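Local atomic coordinates of post-proline cleaving enzyme (Rickettsia typhi, PDB entry 4HVT), a protein that probably acts as a serine endopeptidase of the prolyl oligopeptidase family, cutting short peptides after proline residues. Residues Asp475-Glu483 with Val503-Ser511; Lys195-His205 with Ser217-Ile227. All coordinates share one frame; numbering follows the deposited sequence. Where two conformers were deposited one is given.

Interaction 1. Residues Asp475-Glu483 with Val503-Ser511; sequences DGKNPTLLE and VWVKNAGVS
L481 lies over the indole of W504: its CD2 sits 4.1 Å from the centroid of the W504 six-membered ring and 14° off the ring normal, a CH-pi contact. The leucine CG stands anti to the backbone N (chi1 -160°), which carries the branch over the ring. P479 CB meets the benzo side of the same indole, 3.8 Å from W504 CZ2. F702 of helix 688-706 touches both L481 and W504, so this side is densely packed. Two backbone bonds fix the parallel register: V510 N donates to P479 O (2.8 Å) and L481 N to V510 O (2.9 Å). A weak, bent bond (3.1 Å, 134° at the hydrogen) brings W504 NE1 to that same V510 O. T480 and V510 lie side by side, T480 OG1 3.5 Å from V510 CB while donating to N478 O (2.8 Å). Toward A508 the contact loosens: a water bridges N478 OD1 and A508 O, while N478 ND2 bonds to the K473 carbonyl. A508 closes a Schellman motif at the helix end. The adjacent parallel strands 480-483 and 510-514, joined through helix 498-505, make a beta-alpha-beta crossover of the alpha/beta-hydrolase domain.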
loop_
_atom_site.group_PDB
_atom_site.type_symbol
_atom_site.label_atom_id
_atom_site.label_comp_id
_atom_site.label_asym_id
_atom_site.label_seq_id
_atom_site.Cartn_x
_atom_site.Cartn_y
_atom_site.Cartn_z
ATOM N N ASP A 475 -17.671 0.223 -30.637
ATOM C CA ASP A 475 -18.505 1.237 -31.257
ATOM C C ASP A 475 -18.501 2.515 -30.416
ATOM O O ASP A 475 -19.310 3.384 -30.643
ATOM C CB ASP A 475 -19.946 0.730 -31.398
ATOM C CG ASP A 475 -20.623 0.437 -30.048
ATOM O OD1 ASP A 475 -19.981 0.586 -28.967
ATOM O OD2 ASP A 475 -21.824 0.085 -30.061
ATOM N N GLY A 476 -17.584 2.599 -29.444
ATOM C CA GLY A 476 -17.397 3.787 -28.615
ATOM C C GLY A 476 -18.403 3.966 -27.491
ATOM O O GLY A 476 -18.395 4.992 -26.805
ATOM N N LYS A 477 -19.241 2.972 -27.259
ATOM C CA LYS A 477 -20.314 3.098 -26.292
ATOM C C LYS A 477 -20.132 2.198 -25.069
ATOM O O LYS A 477 -21.089 1.991 -24.338
ATOM C CB LYS A 477 -21.651 2.795 -26.979
ATOM C CG LYS A 477 -21.880 3.735 -28.140
ATOM C CD LYS A 477 -23.337 3.786 -28.582
ATOM C CE LYS A 477 -23.503 4.980 -29.494
ATOM N NZ LYS A 477 -22.755 4.729 -30.765
ATOM N N ASN A 478 -18.920 1.669 -24.824
ATOM C CA ASN A 478 -18.728 0.835 -23.666
ATOM C C ASN A 478 -18.385 1.650 -22.413
ATOM O O ASN A 478 -17.417 2.406 -22.405
ATOM C CB ASN A 478 -17.638 -0.210 -23.896
ATOM C CG ASN A 478 -17.958 -1.076 -25.088
ATOM O OD1 ASN A 478 -18.947 -1.806 -25.045
ATOM N ND2 ASN A 478 -17.220 -0.895 -26.192
ATOM N N PRO A 479 -19.197 1.498 -21.363
ATOM C CA PRO A 479 -18.833 2.110 -20.095
ATOM C C PRO A 479 -17.456 1.592 -19.666
ATOM O O PRO A 479 -17.241 0.387 -19.574
ATOM C CB PRO A 479 -19.951 1.641 -19.139
ATOM C CG PRO A 479 -21.070 1.289 -20.035
ATOM C CD PRO A 479 -20.405 0.665 -21.229
ATOM N N THR A 480 -16.527 2.516 -19.365
ATOM C CA THR A 480 -15.125 2.184 -19.211
ATOM C C THR A 480 -14.637 2.872 -17.963
ATOM O O THR A 480 -14.967 4.043 -17.743
ATOM C CB THR A 480 -14.318 2.640 -20.444
ATOM O OG1 THR A 480 -14.798 1.936 -21.593
ATOM C CG2 THR A 480 -12.808 2.437 -20.285
ATOM N N LEU A 481 -13.909 2.128 -17.142
ATOM C CA LEU A 481 -13.298 2.664 -15.943
ATOM C C LEU A 481 -11.771 2.541 -16.065
ATOM O O LEU A 481 -11.194 1.423 -16.162
ATOM C CB LEU A 481 -13.875 1.956 -14.727
ATOM C CG LEU A 481 -13.848 2.466 -13.293
ATOM C CD1 LEU A 481 -14.014 3.994 -13.210
ATOM C CD2 LEU A 481 -15.023 1.662 -12.683
ATOM N N LEU A 482 -11.125 3.700 -16.083
ATOM C CA LEU A 482 -9.689 3.809 -16.258
ATOM C C LEU A 482 -9.091 4.257 -14.920
ATOM O O LEU A 482 -9.533 5.264 -14.349
ATOM C CB LEU A 482 -9.390 4.850 -17.334
ATOM C CG LEU A 482 -7.967 5.390 -17.516
ATOM C CD1 LEU A 482 -6.916 4.306 -17.823
ATOM C CD2 LEU A 482 -7.993 6.466 -18.589
ATOM N N GLU A 483 -8.094 3.519 -14.460
ATOM C CA GLU A 483 -7.402 3.803 -13.189
ATOM C C GLU A 483 -5.906 3.945 -13.413
ATOM O O GLU A 483 -5.338 3.369 -14.365
ATOM C CB GLU A 483 -7.679 2.656 -12.225
ATOM C CG GLU A 483 -9.167 2.496 -11.914
ATOM C CD GLU A 483 -9.422 1.542 -10.755
ATOM O OE1 GLU A 483 -8.850 1.747 -9.664
ATOM O OE2 GLU A 483 -10.202 0.602 -10.936
ATOM N N VAL A 503 -18.495 -7.084 -10.746
ATOM C CA VAL A 503 -19.480 -6.019 -10.712
ATOM C C VAL A 503 -19.441 -5.174 -11.974
ATOM O O VAL A 503 -20.494 -4.790 -12.451
ATOM C CB VAL A 503 -19.360 -5.107 -9.506
ATOM C CG1 VAL A 503 -20.468 -4.078 -9.574
ATOM C CG2 VAL A 503 -19.462 -5.946 -8.242
ATOM N N TRP A 504 -18.249 -4.915 -12.507
ATOM C CA TRP A 504 -18.085 -4.062 -13.672
ATOM C C TRP A 504 -18.011 -4.879 -14.990
ATOM O O TRP A 504 -18.873 -4.710 -15.840
ATOM C CB TRP A 504 -16.893 -3.098 -13.475
ATOM C CG TRP A 504 -16.905 -1.920 -14.435
ATOM C CD1 TRP A 504 -16.126 -1.794 -15.536
ATOM C CD2 TRP A 504 -17.751 -0.789 -14.406
ATOM N NE1 TRP A 504 -16.439 -0.669 -16.213
ATOM C CE2 TRP A 504 -17.420 -0.001 -15.528
ATOM C CE3 TRP A 504 -18.767 -0.347 -13.546
ATOM C CZ2 TRP A 504 -18.064 1.217 -15.817
ATOM C CZ3 TRP A 504 -19.408 0.857 -13.835
ATOM C CH2 TRP A 504 -19.054 1.617 -14.972
ATOM N N VAL A 505 -17.011 -5.753 -15.136
ATOM C CA VAL A 505 -16.666 -6.346 -16.446
ATOM C C VAL A 505 -17.689 -7.401 -16.856
ATOM O O VAL A 505 -18.061 -7.490 -18.037
ATOM C CB VAL A 505 -15.237 -6.937 -16.489
ATOM C CG1 VAL A 505 -14.875 -7.359 -17.901
ATOM C CG2 VAL A 505 -14.200 -5.908 -16.021
ATOM N N LYS A 506 -18.202 -8.131 -15.883
ATOM C CA LYS A 506 -19.290 -9.109 -16.140
ATOM C C LYS A 506 -20.587 -8.463 -16.593
ATOM O O LYS A 506 -21.439 -9.107 -17.222
ATOM C CB LYS A 506 -19.523 -9.972 -14.888
ATOM C CG LYS A 506 -20.632 -11.025 -14.974
ATOM C CD LYS A 506 -20.596 -11.883 -13.715
ATOM C CE LYS A 506 -21.438 -13.158 -13.797
ATOM N NZ LYS A 506 -21.112 -14.018 -12.614
ATOM N N ASN A 507 -20.761 -7.187 -16.280
ATOM C CA ASN A 507 -21.886 -6.409 -16.737
ATOM C C ASN A 507 -21.554 -5.598 -18.007
ATOM O O ASN A 507 -22.278 -4.651 -18.369
ATOM C CB ASN A 507 -22.357 -5.554 -15.545
ATOM C CG ASN A 507 -23.165 -6.360 -14.568
ATOM O OD1 ASN A 507 -24.075 -7.078 -14.978
ATOM N ND2 ASN A 507 -22.888 -6.235 -13.298
ATOM N N ALA A 508 -20.461 -6.005 -18.650
ATOM C CA ALA A 508 -19.993 -5.554 -19.974
ATOM C C ALA A 508 -19.317 -4.167 -19.933
ATOM O O ALA A 508 -19.095 -3.551 -20.972
ATOM C CB ALA A 508 -21.098 -5.627 -21.033
ATOM N N GLY A 509 -18.936 -3.745 -18.720
ATOM C CA GLY A 509 -18.021 -2.612 -18.569
ATOM C C GLY A 509 -16.620 -3.007 -18.956
ATOM O O GLY A 509 -16.226 -4.188 -18.876
ATOM N N VAL A 510 -15.803 -2.012 -19.301
ATOM C CA VAL A 510 -14.427 -2.252 -19.687
ATOM C C VAL A 510 -13.606 -1.710 -18.550
ATOM O O VAL A 510 -13.938 -0.655 -18.016
ATOM C CB VAL A 510 -14.132 -1.462 -20.991
ATOM C CG1 VAL A 510 -12.678 -1.561 -21.358
ATOM C CG2 VAL A 510 -14.962 -2.025 -22.149
ATOM N N SER A 511 -12.509 -2.421 -18.230
ATOM C CA SER A 511 -11.568 -1.991 -17.194
ATOM C C SER A 511 -10.208 -1.647 -17.809
ATOM O O SER A 511 -9.693 -2.393 -18.636
ATOM C CB SER A 511 -11.371 -3.102 -16.158
ATOM O OG SER A 511 -12.505 -3.219 -15.305
HETATM O O HOH W 1 -20.442 -2.693 -23.130
#

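Interaction 2. Residues Lys195-His205 with Ser217-Ile227; sequences KDTIIFNLVLH and SLYIWKRGESI. With EDO (1,2-ethanediol), chain B.
S217 and L202 face each other through a water that accepts from S217 N and lies close to L202 O. One residue on, L218 places CD2 3.7 Å from N201 CB. Y219 exchanges two backbone hydrogen bonds with F200, and its ring takes L202 CD2 over one face, 4.2 Å from the centroid and 22° off the normal. L204 crosses this ring at about a right angle, CD2 3.9 Å from Y219 CE2, while the phenol OH bonds to E208. I220, a non-hydrogen-bonded partner of I199, puts CG1 3.6 Å from T197 CG2 on the other face of the sheet. W221 repeats the paired backbone bonds with I198. Its six-membered ring meets F200 rim to rim, planes 25° apart; F200 chi1 of 66° places CE1 and CZ beside W221 CE3. C2 of an ethanediol, probably from the crystallisation liquor, rests over one indole face near its rim, I227 CG1 over the opposite face, also near the rim. K222 NZ donates to a water bonded to D196 O, and only weakly to a second that donates to T197 OG1, itself bonded to N194 OD1. R223 N bonds to D196 O, while NE donates to the anti lone pair of D196 OD1 (2.9 Å) and NH2 to K195 O (2.8 Å), both acceptors close to the guanidinium plane. K195 NZ holds D196 OD2 at 2.8 Å, and E160 gives R223 a second acidic partner. After the type II turn K222-E225, I227 CD1 lies 3.8 Å from L202 CD2, the side chains meeting tip to tip. The chemistry therefore divides: aromatic and aliphatic packing fills the face bearing F200, Y219 and W221, whereas a salt-bridge network fastens the K195-D196 end, where acids probably help balance the basic side chains.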
loop_
_atom_site.group_PDB
_atom_site.type_symbol
_atom_site.label_atom_id
_atom_site.label_comp_id
_atom_site.label_asym_id
_atom_site.label_seq_id
_atom_site.Cartn_x
_atom_site.Cartn_y
_atom_site.Cartn_z
ATOM N N LYS A 195 13.344 -12.362 24.870
ATOM C CA LYS A 195 12.023 -12.668 25.365
ATOM C C LYS A 195 11.483 -11.643 26.371
ATOM O O LYS A 195 10.253 -11.607 26.609
ATOM C CB LYS A 195 11.971 -14.056 25.978
ATOM C CG LYS A 195 12.779 -14.209 27.235
ATOM C CD LYS A 195 12.742 -15.675 27.663
ATOM C CE LYS A 195 13.555 -15.865 28.901
ATOM N NZ LYS A 195 13.179 -15.055 30.094
ATOM N N ASP A 196 12.371 -10.792 26.878
ATOM C CA ASP A 196 12.047 -9.791 27.897
ATOM C C ASP A 196 12.398 -8.358 27.520
ATOM O O ASP A 196 12.427 -7.476 28.403
ATOM C CB ASP A 196 12.717 -10.129 29.240
ATOM C CG ASP A 196 12.275 -11.487 29.784
ATOM O OD1 ASP A 196 11.061 -11.761 29.770
ATOM O OD2 ASP A 196 13.156 -12.283 30.251
ATOM N N THR A 197 12.581 -8.081 26.220
ATOM C CA THR A 197 13.027 -6.767 25.812
ATOM C C THR A 197 12.543 -6.458 24.416
ATOM O O THR A 197 12.591 -7.333 23.528
ATOM C CB THR A 197 14.568 -6.722 25.784
ATOM O OG1 THR A 197 15.084 -7.292 26.991
ATOM C CG2 THR A 197 15.059 -5.294 25.674
ATOM N N ILE A 198 11.984 -5.280 24.234
ATOM C CA ILE A 198 11.610 -4.818 22.886
ATOM C C ILE A 198 12.232 -3.459 22.575
ATOM O O ILE A 198 12.642 -2.694 23.482
ATOM C CB ILE A 198 10.045 -4.759 22.700
ATOM C CG1 ILE A 198 9.416 -3.693 23.610
ATOM C CG2 ILE A 198 9.435 -6.127 23.002
ATOM C CD1 ILE A 198 7.966 -3.319 23.320
ATOM N N ILE A 199 12.301 -3.151 21.291
ATOM C CA ILE A 199 12.642 -1.814 20.852
ATOM C C ILE A 199 11.490 -1.292 19.980
ATOM O O ILE A 199 10.864 -2.016 19.224
ATOM C CB ILE A 199 14.008 -1.824 20.109
ATOM C CG1 ILE A 199 14.408 -0.422 19.711
ATOM C CG2 ILE A 199 14.010 -2.717 18.871
ATOM C CD1 ILE A 199 15.824 -0.378 19.174
ATOM N N PHE A 200 11.191 -0.010 20.059
ATOM C CA PHE A 200 10.094 0.541 19.263
ATOM C C PHE A 200 10.178 2.053 19.130
ATOM O O PHE A 200 10.831 2.708 19.944
ATOM C CB PHE A 200 8.722 0.066 19.753
ATOM C CG PHE A 200 8.274 0.516 21.109
ATOM C CD1 PHE A 200 8.995 0.260 22.289
ATOM C CD2 PHE A 200 7.003 1.093 21.252
ATOM C CE1 PHE A 200 8.525 0.660 23.556
ATOM C CE2 PHE A 200 6.496 1.411 22.511
ATOM C CZ PHE A 200 7.260 1.252 23.654
ATOM N N ASN A 201 9.459 2.563 18.115
ATOM C CA ASN A 201 9.357 3.987 17.815
ATOM C C ASN A 201 8.173 4.562 18.594
ATOM O O ASN A 201 7.104 4.828 18.041
ATOM C CB ASN A 201 9.320 4.241 16.299
ATOM C CG ASN A 201 8.226 3.486 15.565
ATOM O OD1 ASN A 201 7.928 2.328 15.884
ATOM N ND2 ASN A 201 7.622 4.156 14.593
ATOM N N LEU A 202 8.420 4.734 19.902
ATOM C CA LEU A 202 7.506 5.186 20.931
ATOM C C LEU A 202 7.400 6.716 21.012
ATOM O O LEU A 202 8.411 7.416 21.131
ATOM C CB LEU A 202 7.965 4.669 22.319
ATOM C CG LEU A 202 7.262 5.233 23.549
ATOM C CD1 LEU A 202 5.806 4.923 23.620
ATOM C CD2 LEU A 202 7.921 4.689 24.805
ATOM N N VAL A 203 6.175 7.237 21.046
ATOM C CA VAL A 203 5.948 8.656 21.354
ATOM C C VAL A 203 5.611 8.741 22.822
ATOM O O VAL A 203 4.458 8.566 23.229
ATOM C CB VAL A 203 4.825 9.250 20.491
ATOM C CG1 VAL A 203 4.637 10.737 20.772
ATOM C CG2 VAL A 203 5.156 9.056 19.020
ATOM N N LEU A 204 6.643 8.886 23.643
ATOM C CA LEU A 204 6.420 8.899 25.099
ATOM C C LEU A 204 5.944 10.290 25.506
ATOM O O LEU A 204 4.996 10.448 26.316
ATOM C CB LEU A 204 7.696 8.521 25.838
ATOM C CG LEU A 204 7.625 8.469 27.365
ATOM C CD1 LEU A 204 6.513 7.557 27.818
ATOM C CD2 LEU A 204 8.957 8.044 27.942
ATOM N N HIS A 205 6.638 11.288 24.974
ATOM C CA HIS A 205 6.333 12.701 25.204
ATOM C C HIS A 205 5.712 13.295 23.919
ATOM O O HIS A 205 6.121 12.965 22.840
ATOM C CB HIS A 205 7.602 13.424 25.613
ATOM C CG HIS A 205 8.299 12.786 26.785
ATOM N ND1 HIS A 205 7.766 12.805 28.058
ATOM C CD2 HIS A 205 9.452 12.073 26.875
ATOM C CE1 HIS A 205 8.574 12.169 28.887
ATOM N NE2 HIS A 205 9.596 11.706 28.195
ATOM N N SER A 217 11.672 9.061 17.793
ATOM C CA SER A 217 12.591 8.390 18.752
ATOM C C SER A 217 12.442 6.906 18.781
ATOM O O SER A 217 11.364 6.417 18.456
ATOM C CB SER A 217 12.359 8.940 20.152
ATOM O OG SER A 217 12.556 10.340 20.180
ATOM N N LEU A 218 13.491 6.197 19.199
ATOM C CA LEU A 218 13.431 4.781 19.494
ATOM C C LEU A 218 13.756 4.595 20.936
ATOM O O LEU A 218 14.691 5.248 21.445
ATOM C CB LEU A 218 14.484 4.038 18.655
ATOM C CG LEU A 218 14.249 4.014 17.125
ATOM C CD1 LEU A 218 15.402 3.322 16.377
ATOM C CD2 LEU A 218 12.922 3.351 16.805
ATOM N N TYR A 219 12.986 3.747 21.582
ATOM C CA TYR A 219 13.144 3.341 22.982
ATOM C C TYR A 219 13.319 1.824 23.081
ATOM O O TYR A 219 12.727 1.028 22.299
ATOM C CB TYR A 219 11.924 3.719 23.795
ATOM C CG TYR A 219 11.799 5.195 24.172
ATOM C CD1 TYR A 219 11.316 6.181 23.260
ATOM C CD2 TYR A 219 12.149 5.623 25.424
ATOM C CE1 TYR A 219 11.202 7.494 23.626
ATOM C CE2 TYR A 219 12.037 6.986 25.801
ATOM C CZ TYR A 219 11.575 7.907 24.929
ATOM O OH TYR A 219 11.481 9.237 25.377
ATOM N N ILE A 220 14.130 1.427 24.061
ATOM C CA ILE A 220 14.259 0.015 24.443
ATOM C C ILE A 220 13.564 -0.161 25.803
ATOM O O ILE A 220 13.709 0.669 26.720
ATOM C CB ILE A 220 15.752 -0.434 24.431
ATOM C CG1 ILE A 220 15.916 -1.917 24.649
ATOM C CG2 ILE A 220 16.555 0.344 25.438
ATOM C CD1 ILE A 220 17.331 -2.438 24.303
ATOM N N TRP A 221 12.830 -1.264 25.959
ATOM C CA TRP A 221 11.936 -1.441 27.100
ATOM C C TRP A 221 12.011 -2.872 27.595
ATOM O O TRP A 221 11.849 -3.839 26.795
ATOM C CB TRP A 221 10.514 -1.061 26.702
ATOM C CG TRP A 221 9.539 -0.908 27.839
ATOM C CD1 TRP A 221 9.820 -0.628 29.151
ATOM C CD2 TRP A 221 8.112 -0.916 27.724
ATOM N NE1 TRP A 221 8.663 -0.568 29.869
ATOM C CE2 TRP A 221 7.595 -0.742 29.013
ATOM C CE3 TRP A 221 7.233 -1.095 26.662
ATOM C CZ2 TRP A 221 6.217 -0.677 29.273
ATOM C CZ3 TRP A 221 5.853 -1.099 26.931
ATOM C CH2 TRP A 221 5.378 -0.893 28.235
ATOM N N LYS A 222 12.246 -3.008 28.897
ATOM C CA LYS A 222 12.431 -4.260 29.617
ATOM C C LYS A 222 11.168 -4.679 30.325
ATOM O O LYS A 222 10.424 -3.863 30.904
ATOM C CB LYS A 222 13.564 -4.115 30.670
ATOM C CG LYS A 222 14.942 -3.802 30.113
ATOM C CD LYS A 222 15.913 -3.375 31.239
ATOM C CE LYS A 222 16.184 -4.439 32.265
ATOM N NZ LYS A 222 16.862 -5.537 31.546
ATOM N N ARG A 223 10.927 -5.970 30.280
ATOM C CA ARG A 223 9.808 -6.578 30.960
ATOM C C ARG A 223 9.838 -6.253 32.435
ATOM O O ARG A 223 10.909 -6.253 33.075
ATOM C CB ARG A 223 9.750 -8.104 30.720
ATOM C CG ARG A 223 8.504 -8.745 31.261
ATOM C CD ARG A 223 8.404 -10.244 30.953
ATOM N NE ARG A 223 8.473 -10.578 29.542
ATOM C CZ ARG A 223 7.480 -10.432 28.675
ATOM N NH1 ARG A 223 6.295 -9.969 29.066
ATOM N NH2 ARG A 223 7.679 -10.753 27.420
ATOM N N GLY A 224 8.663 -5.901 32.949
ATOM C CA GLY A 224 8.430 -5.640 34.342
ATOM C C GLY A 224 8.581 -4.198 34.746
ATOM O O GLY A 224 8.216 -3.861 35.868
ATOM N N GLU A 225 9.196 -3.378 33.880
ATOM C CA GLU A 225 9.446 -1.956 34.170
ATOM C C GLU A 225 8.374 -1.057 33.586
ATOM O O GLU A 225 7.875 -1.307 32.516
ATOM C CB GLU A 225 10.772 -1.513 33.597
ATOM C CG GLU A 225 11.948 -2.284 34.180
ATOM C CD GLU A 225 13.317 -1.749 33.761
ATOM O OE1 GLU A 225 13.425 -0.724 32.988
ATOM O OE2 GLU A 225 14.285 -2.422 34.221
ATOM N N SER A 226 8.041 0.015 34.310
ATOM C CA SER A 226 7.130 1.027 33.789
ATOM C C SER A 226 7.700 1.623 32.511
ATOM O O SER A 226 8.910 1.726 32.353
ATOM C CB SER A 226 6.935 2.149 34.825
ATOM O OG SER A 226 6.014 3.106 34.337
ATOM N N ILE A 227 6.832 2.081 31.614
ATOM C CA ILE A 227 7.250 2.664 30.341
ATOM C C ILE A 227 8.011 3.969 30.560
ATOM O O ILE A 227 8.857 4.358 29.759
ATOM C CB ILE A 227 6.061 2.893 29.384
ATOM C CG1 ILE A 227 6.526 2.951 27.944
ATOM C CG2 ILE A 227 5.404 4.244 29.681
ATOM C CD1 ILE A 227 5.385 2.841 26.970
HETATM C C1 EDO B . 5.943 -5.324 30.212
HETATM O O1 EDO B . 6.239 -6.163 31.350
HETATM C C2 EDO B . 6.815 -4.069 30.302
HETATM O O2 EDO B . 6.326 -3.327 31.430
HETATM O O HOH W 2 14.879 -7.284 29.919
HETATM O O HOH W 3 17.359 -5.825 28.312
HETATM O O HOH W 4 9.044 9.169 19.038
#

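Overall arrangement
The interactions occupy opposite sides of the chain's centre, their own centres 52 Å apart and their nearest atoms about 29 Å apart, and they share no element. Interaction 1 belongs to the mixed sheet of the hydrolase domain, interaction 2 to one four-stranded antiparallel sheet, or blade, of the beta-propeller. Both are largely buried, but interaction 2 buries 941 Å² against 370 Å² and has exposed residues at both ends, K195 and K222 at the charged one and H205 at the other, whereas none of the residues touching in interaction 1 is exposed. The parallel contact relies on backbone bonds and a single indole, with no salt bridge between its segments; the antiparallel one adds several aromatic rings and an ionic network.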